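Non-fluorescent flavoprotein (Photobacterium phosphoreum, PDB 1FVP) binds flavin mononucleotide that carries a covalently attached myristate, as a homodimer related to the bacterial luciferases. Local coordinates at residues R33-D38 and S212-L217; D83-Y88 and S108-S113; H126-H131 and V195-C200. All blocks are in the same frame, centred on the assembly; numbering follows the deposited sequence.

Contact 1 (R33-D38 and S212-L217); sequences RIIDED and SVMIDL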
loop_
_atom_site.group_PDB
_atom_site.type_symbol
_atom_site.label_atom_id
_atom_site.label_comp_id
_atom_site.label_asym_id
_atom_site.label_seq_id
_atom_site.Cartn_x
_atom_site.Cartn_y
_atom_site.Cartn_z
ATOM N N ARG A 33 -16.383 2.273 4.788
ATOM C CA ARG A 33 -17.601 2.924 4.272
ATOM C C ARG A 33 -17.564 4.415 4.610
ATOM O O ARG A 33 -17.753 5.265 3.722
ATOM C CB ARG A 33 -18.898 2.288 4.762
ATOM C CG ARG A 33 -20.127 2.873 4.055
ATOM C CD ARG A 33 -21.413 2.447 4.681
ATOM N NE ARG A 33 -21.481 2.829 6.077
ATOM C CZ ARG A 33 -21.551 4.096 6.495
ATOM N NH1 ARG A 33 -21.620 5.129 5.662
ATOM N NH2 ARG A 33 -21.508 4.293 7.825
ATOM N N ILE A 34 -17.316 4.680 5.883
ATOM C CA ILE A 34 -17.260 6.066 6.391
ATOM C C ILE A 34 -16.295 6.850 5.510
ATOM O O ILE A 34 -16.613 7.899 4.935
ATOM C CB ILE A 34 -16.881 6.055 7.909
ATOM C CG1 ILE A 34 -17.760 4.976 8.573
ATOM C CG2 ILE A 34 -17.001 7.446 8.557
ATOM C CD1 ILE A 34 -17.679 4.819 10.104
ATOM N N ILE A 35 -15.114 6.247 5.434
ATOM C CA ILE A 35 -14.017 6.795 4.618
ATOM C C ILE A 35 -14.644 7.313 3.325
ATOM O O ILE A 35 -14.676 8.536 3.098
ATOM C CB ILE A 35 -12.892 5.724 4.445
ATOM C CG1 ILE A 35 -12.053 5.620 5.738
ATOM C CG2 ILE A 35 -11.987 5.965 3.211
ATOM C CD1 ILE A 35 -11.069 4.433 5.828
ATOM N N ASP A 36 -15.195 6.404 2.527
ATOM C CA ASP A 36 -15.809 6.801 1.255
ATOM C C ASP A 36 -16.937 7.815 1.392
ATOM O O ASP A 36 -16.726 8.974 0.940
ATOM C CB ASP A 36 -16.111 5.614 0.341
ATOM C CG ASP A 36 -14.960 5.293 -0.607
ATOM O OD1 ASP A 36 -14.820 5.874 -1.706
ATOM O OD2 ASP A 36 -14.131 4.413 -0.253
ATOM N N GLU A 37 -18.062 7.443 1.981
ATOM C CA GLU A 37 -19.210 8.344 2.078
ATOM C C GLU A 37 -19.476 9.175 3.294
ATOM O O GLU A 37 -20.192 10.214 3.186
ATOM C CB GLU A 37 -20.460 7.497 1.740
ATOM C CG GLU A 37 -20.327 5.990 1.830
ATOM C CD GLU A 37 -21.372 5.103 1.230
ATOM O OE1 GLU A 37 -22.589 5.228 1.336
ATOM O OE2 GLU A 37 -20.884 4.138 0.574
ATOM N N ASP A 38 -18.971 8.855 4.471
ATOM C CA ASP A 38 -19.249 9.620 5.701
ATOM C C ASP A 38 -18.097 10.474 6.209
ATOM O O ASP A 38 -18.120 10.848 7.408
ATOM C CB ASP A 38 -19.768 8.646 6.784
ATOM C CG ASP A 38 -21.090 7.994 6.429
ATOM O OD1 ASP A 38 -21.618 8.200 5.318
ATOM O OD2 ASP A 38 -21.625 7.242 7.280
ATOM N N SER A 212 -19.273 7.603 14.827
ATOM C CA SER A 212 -19.438 8.938 15.423
ATOM C C SER A 212 -18.146 9.625 15.780
ATOM O O SER A 212 -18.071 10.869 15.684
ATOM C CB SER A 212 -20.426 8.906 16.578
ATOM O OG SER A 212 -21.718 8.749 15.974
ATOM N N VAL A 213 -17.167 8.838 16.183
ATOM C CA VAL A 213 -15.845 9.365 16.527
ATOM C C VAL A 213 -15.091 9.673 15.219
ATOM O O VAL A 213 -14.032 10.303 15.299
ATOM C CB VAL A 213 -14.996 8.400 17.364
ATOM C CG1 VAL A 213 -14.442 9.111 18.595
ATOM C CG2 VAL A 213 -15.665 7.095 17.692
ATOM N N MET A 214 -15.618 9.197 14.100
ATOM C CA MET A 214 -14.958 9.418 12.805
ATOM C C MET A 214 -15.483 10.671 12.125
ATOM O O MET A 214 -14.696 11.594 11.866
ATOM C CB MET A 214 -14.989 8.198 11.898
ATOM C CG MET A 214 -13.821 7.287 12.228
ATOM S SD MET A 214 -13.926 5.842 11.127
ATOM C CE MET A 214 -13.321 6.540 9.589
ATOM N N ILE A 215 -16.776 10.707 11.866
ATOM C CA ILE A 215 -17.319 11.907 11.207
ATOM C C ILE A 215 -17.266 13.114 12.122
ATOM O O ILE A 215 -17.488 14.220 11.584
ATOM C CB ILE A 215 -18.653 11.642 10.462
ATOM C CG1 ILE A 215 -19.859 12.354 11.126
ATOM C CG2 ILE A 215 -18.945 10.136 10.226
ATOM C CD1 ILE A 215 -20.537 13.358 10.123
ATOM N N ASP A 216 -16.972 12.969 13.399
ATOM C CA ASP A 216 -16.892 14.135 14.288
ATOM C C ASP A 216 -15.686 15.005 13.858
ATOM O O ASP A 216 -15.849 16.177 13.534
ATOM C CB ASP A 216 -16.632 13.846 15.757
ATOM C CG ASP A 216 -17.892 13.946 16.594
ATOM O OD1 ASP A 216 -18.953 13.754 15.972
ATOM O OD2 ASP A 216 -17.676 14.220 17.797
ATOM N N LEU A 217 -14.582 14.317 13.991
ATOM C CA LEU A 217 -13.209 14.711 13.725
ATOM C C LEU A 217 -12.974 15.182 12.288
ATOM O O LEU A 217 -12.076 15.982 11.997
ATOM C CB LEU A 217 -12.369 13.486 14.136
ATOM C CG LEU A 217 -11.030 13.365 13.441
ATOM C CD1 LEU A 217 -10.177 14.580 13.772
ATOM C CD2 LEU A 217 -10.354 12.120 13.990
#
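I34 meets both M214 and I215 through its CG2 methyl, which stands anti to the backbone N while CG1 takes the place anti to the carbonyl carbon (chi1 -46°). From there CG2 lies 3.7 Å from CG2 of I215, the two side chains crossing at about a right angle, and 3.9 Å from CE of M214. The methionine is extended through CG and SD and bends only at chi3 (77°), which sets CE against I34 CG2 and brings it within 4.2 Å of I35 CG1. SD itself sits beside CD1 of I34. Farther along the helix, D38 CB rests 3.8 Å from I215 CG2.

The short segments cross at -40°, with axes 10.6 Å apart, so the helices meet mainly through side chains, with the D38 carbonyl also against I215. They belong to helix 23-38 and helix 207-227, which follow the parallel neighbours 6-11 and 195-199, as in the alpha/beta barrel of luciferase relatives. Within segment 33-38, R33 NH1 forms a 2.7 Å salt bridge with D38 OD2; the oxygen lies in the guanidinium plane, but is approached from above the carboxylate plane. R33 also pairs with E30.

No hydrogen bond links the segments: methyl and thioether contacts join the helices, while R33 is paired with D38 and E30 on its own helix.

Contact 2 (D83-Y88 and S108-S113); sequences DIAAKY and SFYNAS. With FMA (6-(3-tetradecanoic acid) flavine mononucleotide), chain C.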
loop_
_atom_site.group_PDB
_atom_site.type_symbol
_atom_site.label_atom_id
_atom_site.label_comp_id
_atom_site.label_asym_id
_atom_site.label_seq_id
_atom_site.Cartn_x
_atom_site.Cartn_y
_atom_site.Cartn_z
ATOM N N ASP A 83 18.552 4.490 9.356
ATOM C CA ASP A 83 19.783 5.226 8.952
ATOM C C ASP A 83 19.715 5.320 7.418
ATOM O O ASP A 83 19.624 6.398 6.814
ATOM C CB ASP A 83 20.977 4.496 9.534
ATOM C CG ASP A 83 22.334 5.032 9.121
ATOM O OD1 ASP A 83 22.673 4.879 7.935
ATOM O OD2 ASP A 83 23.012 5.586 10.023
ATOM N N ILE A 84 19.682 4.131 6.831
ATOM C CA ILE A 84 19.585 3.950 5.393
ATOM C C ILE A 84 18.540 4.858 4.752
ATOM O O ILE A 84 18.765 5.378 3.642
ATOM C CB ILE A 84 19.289 2.455 5.010
ATOM C CG1 ILE A 84 20.412 1.569 5.575
ATOM C CG2 ILE A 84 19.127 2.294 3.484
ATOM C CD1 ILE A 84 20.167 0.044 5.416
ATOM N N ALA A 85 17.418 5.000 5.406
ATOM C CA ALA A 85 16.318 5.827 4.878
ATOM C C ALA A 85 16.712 7.299 4.761
ATOM O O ALA A 85 16.150 8.019 3.901
ATOM C CB ALA A 85 15.078 5.586 5.738
ATOM N N ALA A 86 17.640 7.716 5.622
ATOM C CA ALA A 86 18.116 9.108 5.652
ATOM C C ALA A 86 18.851 9.391 4.341
ATOM O O ALA A 86 18.687 10.420 3.674
ATOM C CB ALA A 86 19.038 9.347 6.826
ATOM N N LYS A 87 19.663 8.390 4.040
ATOM C CA LYS A 87 20.480 8.371 2.818
ATOM C C LYS A 87 19.651 8.862 1.642
ATOM O O LYS A 87 20.027 9.898 1.043
ATOM C CB LYS A 87 21.033 6.981 2.605
ATOM C CG LYS A 87 22.189 6.925 1.619
ATOM C CD LYS A 87 23.022 5.669 1.871
ATOM C CE LYS A 87 24.245 5.667 0.950
ATOM N NZ LYS A 87 24.553 4.254 0.593
ATOM N N TYR A 88 18.543 8.194 1.321
ATOM C CA TYR A 88 17.729 8.672 0.190
ATOM C C TYR A 88 16.648 9.674 0.572
ATOM O O TYR A 88 15.792 9.963 -0.306
ATOM C CB TYR A 88 17.128 7.520 -0.611
ATOM C CG TYR A 88 18.118 6.464 -1.012
ATOM C CD1 TYR A 88 18.792 6.583 -2.226
ATOM C CD2 TYR A 88 18.388 5.361 -0.208
ATOM C CE1 TYR A 88 19.725 5.627 -2.641
ATOM C CE2 TYR A 88 19.306 4.390 -0.604
ATOM C CZ TYR A 88 19.966 4.532 -1.819
ATOM O OH TYR A 88 20.879 3.623 -2.266
ATOM N N SER A 108 15.391 10.108 15.889
ATOM C CA SER A 108 16.632 10.770 16.318
ATOM C C SER A 108 17.762 10.359 15.408
ATOM O O SER A 108 18.451 11.266 14.904
ATOM C CB SER A 108 16.887 10.705 17.800
ATOM O OG SER A 108 16.252 11.875 18.346
ATOM N N PHE A 109 17.900 9.064 15.198
ATOM C CA PHE A 109 19.001 8.679 14.278
ATOM C C PHE A 109 18.651 9.418 12.966
ATOM O O PHE A 109 19.550 10.014 12.348
ATOM C CB PHE A 109 19.193 7.229 14.075
ATOM C CG PHE A 109 20.104 6.359 14.839
ATOM C CD1 PHE A 109 20.165 6.403 16.225
ATOM C CD2 PHE A 109 20.870 5.402 14.153
ATOM C CE1 PHE A 109 20.999 5.542 16.926
ATOM C CE2 PHE A 109 21.717 4.529 14.839
ATOM C CZ PHE A 109 21.791 4.607 16.244
ATOM N N TYR A 110 17.372 9.381 12.631
ATOM C CA TYR A 110 16.937 10.022 11.375
ATOM C C TYR A 110 17.207 11.514 11.320
ATOM O O TYR A 110 16.906 12.199 10.319
ATOM C CB TYR A 110 15.510 9.687 10.963
ATOM C CG TYR A 110 15.096 10.102 9.569
ATOM C CD1 TYR A 110 14.588 11.381 9.318
ATOM C CD2 TYR A 110 15.167 9.203 8.509
ATOM C CE1 TYR A 110 14.216 11.771 8.047
ATOM C CE2 TYR A 110 14.760 9.577 7.234
ATOM C CZ TYR A 110 14.286 10.859 7.001
ATOM O OH TYR A 110 13.885 11.198 5.738
ATOM N N ASN A 111 17.802 12.079 12.351
ATOM C CA ASN A 111 18.075 13.545 12.214
ATOM C C ASN A 111 19.589 13.633 12.114
ATOM O O ASN A 111 20.126 14.523 11.459
ATOM C CB ASN A 111 17.306 14.275 13.287
ATOM C CG ASN A 111 15.870 14.455 12.804
ATOM O OD1 ASN A 111 15.588 13.994 11.688
ATOM N ND2 ASN A 111 15.090 15.099 13.656
ATOM N N ALA A 112 20.137 12.624 12.765
ATOM C CA ALA A 112 21.567 12.400 12.891
ATOM C C ALA A 112 22.133 11.831 11.587
ATOM O O ALA A 112 23.246 12.252 11.198
ATOM C CB ALA A 112 21.853 11.501 14.083
ATOM N N SER A 113 21.373 10.928 10.989
ATOM C CA SER A 113 21.821 10.325 9.722
ATOM C C SER A 113 21.665 11.412 8.666
ATOM O O SER A 113 22.645 11.745 7.976
ATOM C CB SER A 113 21.136 9.041 9.358
ATOM O OG SER A 113 21.669 7.951 10.080
HETATM N N1 FMA C . 19.261 -4.878 4.012
HETATM C C2 FMA C . 20.117 -5.775 3.501
HETATM O O2 FMA C . 20.533 -6.784 3.939
HETATM N N3 FMA C . 20.686 -5.536 2.178
HETATM C C4 FMA C . 20.347 -4.431 1.499
HETATM O O4 FMA C . 20.811 -4.208 0.415
HETATM C C4A FMA C . 19.438 -3.498 2.066
HETATM N N5 FMA C . 19.090 -2.414 1.430
HETATM C C5A FMA C . 18.231 -1.491 1.870
HETATM C C6 FMA C . 17.931 -0.345 1.148
HETATM C C7 FMA C . 17.015 0.537 1.654
HETATM C C7M FMA C . 16.599 1.846 0.908
HETATM C C8 FMA C . 16.391 0.312 2.935
HETATM C C8M FMA C . 15.406 1.266 3.524
HETATM C C9 FMA C . 16.722 -0.819 3.645
HETATM C C9A FMA C . 17.634 -1.728 3.182
HETATM N N10 FMA C . 18.009 -2.906 3.846
HETATM C C10 FMA C . 18.878 -3.816 3.404
HETATM C C1B FMA C . 17.495 -3.086 5.221
HETATM C C2B FMA C . 16.640 -4.114 5.947
HETATM O O2B FMA C . 15.772 -3.304 6.737
HETATM C C3B FMA C . 17.559 -4.905 6.874
HETATM O "O3'" FMA C . 18.336 -5.766 6.132
HETATM C C4B FMA C . 16.784 -5.681 7.939
HETATM O "O4'" FMA C . 15.986 -4.699 8.689
HETATM C C5B FMA C . 17.754 -6.450 8.857
HETATM O "O5'" FMA C . 18.284 -5.396 9.852
HETATM P P FMA C . 17.709 -5.091 11.294
HETATM O O1P FMA C . 16.952 -3.751 10.990
HETATM O O2P FMA C . 16.784 -6.171 11.575
HETATM O O3P FMA C . 18.748 -5.080 12.199
HETATM C "C1'" FMA C . 21.063 0.634 0.062
HETATM O "O1'" FMA C . 22.089 0.615 0.859
HETATM O "O2'" FMA C . 21.231 1.190 -1.026
HETATM C "C2'" FMA C . 20.081 -0.480 0.220
HETATM C "C3'" FMA C . 18.618 -0.153 -0.157
HETATM C "C4'" FMA C . 18.146 -1.027 -1.262
HETATM C "C5'" FMA C . 16.891 -0.598 -2.004
HETATM C "C6'" FMA C . 16.385 -1.781 -2.789
HETATM C "C7'" FMA C . 15.318 -1.367 -3.792
HETATM C "C8'" FMA C . 14.653 -2.518 -4.444
HETATM C "C9'" FMA C . 13.614 -2.212 -5.523
HETATM C C11 FMA C . 12.460 -1.435 -4.917
HETATM C C12 FMA C . 12.549 0.056 -5.014
HETATM C C13 FMA C . 11.772 0.862 -4.027
HETATM C C14 FMA C . 10.320 1.055 -4.410
HETATM C C15 FMA C . 9.812 2.445 -4.129
#
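S113 reaches across to D83, its OG donating a hydrogen bond of 2.7 Å to OD2. The hydroxyl comes from well above the carboxylate plane, 75° out of it. With CG anti to the backbone N (chi1 175°), the carboxylate of D83 is placed beside S113; its other oxygen, OD1, is bonded to the hydroxyl of Y117, and K116 adds only a long, weak ion pair.

The tight part lies next to this bond, where small residues let the segments of helix 80-87 and helix 100-116 approach to 8.3 Å between axes. CB of A86 touches CB of S113, which points toward helix 80-87, and the Y110 ring slants across the backbone of A85 and A86. CE2 of Y110 is the touching atom, 3.7 Å from A86 CA and 4.3 Å from the CB of A85. The looser side is that of F109: although its CB points toward helix 80-87, its side chain comes no nearer than 4.7 Å. The outward face of helix 100-116, at S108 and A112, is exposed.

I84 and Y88 point away from helix 100-116, to the modified flavin. CG2 of I84 is 3.3 Å from C7 of FMA, on the dimethylbenzene end of the ring system. OH of Y88 donates a 2.8 Å hydrogen bond to O2', a carboxylate oxygen of the myristate that lies at the edge of the Y88 ring, near its plane. S78 and T81 also bond this ligand, and N26 of the second subunit packs on Y88.

Helix 80-87 is thus set between ligand and helix 100-116, while A85 and Y110 together rest on L92 of strand 92-94, and the Y110 ring makes a T-shaped stack with H126 at the start of strand 126-134.

Contact 3 (H126-H131 and V195-C200); sequences HQLMLH and VDFLLC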
loop_
_atom_site.group_PDB
_atom_site.type_symbol
_atom_site.label_atom_id
_atom_site.label_comp_id
_atom_site.label_asym_id
_atom_site.label_seq_id
_atom_site.Cartn_x
_atom_site.Cartn_y
_atom_site.Cartn_z
ATOM N N HIS A 126 7.138 12.486 8.689
ATOM C CA HIS A 126 6.969 11.070 9.091
ATOM C C HIS A 126 5.503 10.707 9.170
ATOM O O HIS A 126 4.678 11.628 9.014
ATOM C CB HIS A 126 7.688 10.820 10.441
ATOM C CG HIS A 126 9.110 11.296 10.301
ATOM N ND1 HIS A 126 9.905 10.937 9.235
ATOM C CD2 HIS A 126 9.856 12.114 11.082
ATOM C CE1 HIS A 126 11.086 11.516 9.389
ATOM N NE2 HIS A 126 11.093 12.230 10.496
ATOM N N GLN A 127 5.174 9.448 9.377
ATOM C CA GLN A 127 3.758 9.023 9.485
ATOM C C GLN A 127 3.678 8.217 10.798
ATOM O O GLN A 127 4.461 7.268 10.968
ATOM C CB GLN A 127 3.199 8.193 8.359
ATOM C CG GLN A 127 2.848 8.891 7.082
ATOM C CD GLN A 127 1.428 9.346 6.978
ATOM O OE1 GLN A 127 1.047 9.903 5.966
ATOM N NE2 GLN A 127 0.595 9.133 7.984
ATOM N N LEU A 128 2.739 8.666 11.603
ATOM C CA LEU A 128 2.512 8.071 12.940
ATOM C C LEU A 128 1.312 7.135 12.926
ATOM O O LEU A 128 0.237 7.583 12.488
ATOM C CB LEU A 128 2.442 9.283 13.869
ATOM C CG LEU A 128 2.566 9.110 15.364
ATOM C CD1 LEU A 128 3.814 8.332 15.748
ATOM C CD2 LEU A 128 2.563 10.500 16.009
ATOM N N MET A 129 1.552 5.907 13.373
ATOM C CA MET A 129 0.544 4.862 13.423
ATOM C C MET A 129 0.079 4.554 14.868
ATOM O O MET A 129 0.798 3.858 15.616
ATOM C CB MET A 129 0.949 3.534 12.815
ATOM C CG MET A 129 1.701 3.562 11.545
ATOM S SD MET A 129 1.682 1.877 10.808
ATOM C CE MET A 129 2.347 0.931 12.178
ATOM N N LEU A 130 -1.127 5.000 15.148
ATOM C CA LEU A 130 -1.841 4.853 16.393
ATOM C C LEU A 130 -3.167 4.069 16.252
ATOM O O LEU A 130 -3.944 4.152 15.303
ATOM C CB LEU A 130 -2.186 6.248 16.919
ATOM C CG LEU A 130 -1.190 7.358 16.955
ATOM C CD1 LEU A 130 -1.886 8.705 16.847
ATOM C CD2 LEU A 130 -0.417 7.255 18.269
ATOM N N HIS A 131 -3.440 3.348 17.316
ATOM C CA HIS A 131 -4.580 2.500 17.600
ATOM C C HIS A 131 -5.626 3.224 18.433
ATOM O O HIS A 131 -5.722 2.871 19.625
ATOM C CB HIS A 131 -4.168 1.233 18.427
ATOM C CG HIS A 131 -4.432 0.010 17.630
ATOM N ND1 HIS A 131 -3.533 -0.938 17.244
ATOM C CD2 HIS A 131 -5.630 -0.366 17.095
ATOM C CE1 HIS A 131 -4.172 -1.857 16.522
ATOM N NE2 HIS A 131 -5.430 -1.537 16.401
ATOM N N VAL A 195 4.791 14.891 12.081
ATOM C CA VAL A 195 4.153 13.635 11.638
ATOM C C VAL A 195 2.698 13.867 11.252
ATOM O O VAL A 195 2.125 14.844 11.720
ATOM C CB VAL A 195 4.235 12.597 12.765
ATOM C CG1 VAL A 195 5.612 12.050 13.035
ATOM C CG2 VAL A 195 3.581 13.199 14.003
ATOM N N ASP A 196 2.234 12.949 10.457
ATOM C CA ASP A 196 0.926 12.724 9.868
ATOM C C ASP A 196 0.472 11.383 10.469
ATOM O O ASP A 196 1.379 10.578 10.777
ATOM C CB ASP A 196 0.984 12.733 8.355
ATOM C CG ASP A 196 0.525 14.079 7.814
ATOM O OD1 ASP A 196 0.523 15.070 8.570
ATOM O OD2 ASP A 196 0.171 14.091 6.611
ATOM N N PHE A 197 -0.833 11.183 10.628
ATOM C CA PHE A 197 -1.306 9.952 11.280
ATOM C C PHE A 197 -2.200 8.995 10.505
ATOM O O PHE A 197 -3.120 9.269 9.746
ATOM C CB PHE A 197 -1.963 10.269 12.622
ATOM C CG PHE A 197 -1.549 11.528 13.288
ATOM C CD1 PHE A 197 -2.110 12.736 12.879
ATOM C CD2 PHE A 197 -0.603 11.511 14.312
ATOM C CE1 PHE A 197 -1.733 13.937 13.488
ATOM C CE2 PHE A 197 -0.206 12.699 14.939
ATOM C CZ PHE A 197 -0.790 13.905 14.507
ATOM N N LEU A 198 -1.862 7.751 10.768
ATOM C CA LEU A 198 -2.514 6.552 10.252
ATOM C C LEU A 198 -3.039 5.987 11.586
ATOM O O LEU A 198 -2.161 5.443 12.293
ATOM C CB LEU A 198 -1.460 5.685 9.597
ATOM C CG LEU A 198 -0.977 5.999 8.209
ATOM C CD1 LEU A 198 -0.470 4.725 7.527
ATOM C CD2 LEU A 198 -2.135 6.601 7.410
ATOM N N LEU A 199 -4.307 6.183 11.847
ATOM C CA LEU A 199 -4.901 5.767 13.114
ATOM C C LEU A 199 -5.963 4.704 12.975
ATOM O O LEU A 199 -7.017 4.993 12.392
ATOM C CB LEU A 199 -5.381 7.077 13.781
ATOM C CG LEU A 199 -5.808 8.240 12.912
ATOM C CD1 LEU A 199 -6.910 7.863 11.929
ATOM C CD2 LEU A 199 -6.323 9.380 13.778
ATOM N N CYS A 200 -5.723 3.538 13.532
ATOM C CA CYS A 200 -6.621 2.381 13.524
ATOM C C CYS A 200 -7.772 2.548 14.501
ATOM O O CYS A 200 -7.450 2.564 15.707
ATOM C CB CYS A 200 -5.854 1.123 13.978
ATOM S SG CYS A 200 -6.834 -0.406 13.860
HETATM O O HOH W 1 1.816 12.734 5.390
#
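L128 and F197 lie side by side and point the same way from adjacent strands, with CD2 of L128 at the edge of the phenyl ring, 3.7 Å from CE2. The leucine has CG anti to its backbone N (chi1 -165°); its CD2 also touches CG2 of V195 at 3.5 Å, where the two side chains run at a slant to each other. L130 lies alongside F197 as well, CD1 of the leucine 4.0 Å from CD2 of the ring. These residues share one face of the sheet with H126 and L199, and the end of L199 leads away from strand 126-134 to touch a bound FMA.

On the other face Q127 bends at chi2, and its terminal amide comes over CB of D196, the amide and carboxylate planes being 72° apart. A water donates one hydrogen bond to Q127 OE1, at 3.0 Å, and one to D196 OD2. L198 closes on the same amide, its CG 3.5 Å from Q127 NE2, and M129 and L198 continue this face toward strands 6-11 and 42-48. Just past the bridged residues, CB of C200 lies over one face of the H131 imidazole; SG sits obliquely, 3.9 Å from the ring centroid.

The strands are parallel, and L128 and L198 each use both N and O: L128 N bonds D196 O, L198 N bonds L128 O at 2.7 Å, and L130 N bonds L198 O at 3.1 Å.

Such pairing of central strands is that of the barrel-like luciferase fold. It satisfies the facing N-H and C=O groups, while outward ones of Q127 and F197 bond the flanking strands. One face is mainly apolar around L128, L130 and F197; the other mixes M129 and L198 with the water-bridged Q127-D196 pair.

How the contacts relate
Contact 3 forms the middle of the fold, its centre about 3 Å from the centre of the chain, whereas contacts 1 and 2 are helix pairs on opposite sides of that point, their own centres 36 Å apart. Both helix pairs cross at nearly the same angle but differ in chemistry: contact 1 has no hydrogen bond across it and is mainly methyl and thioether packing, and contact 2, with closer axes, adds a serine-carboxylate bond. Contact 3 instead depends on main-chain bonding. It touches contact 2 where Y110 meets H126, and strand 195-199 leads into helix 207-227 of contact 1. Contacts 2 and 3 include ligand-pocket residues, and L217 in contact 1 also touches an FMA.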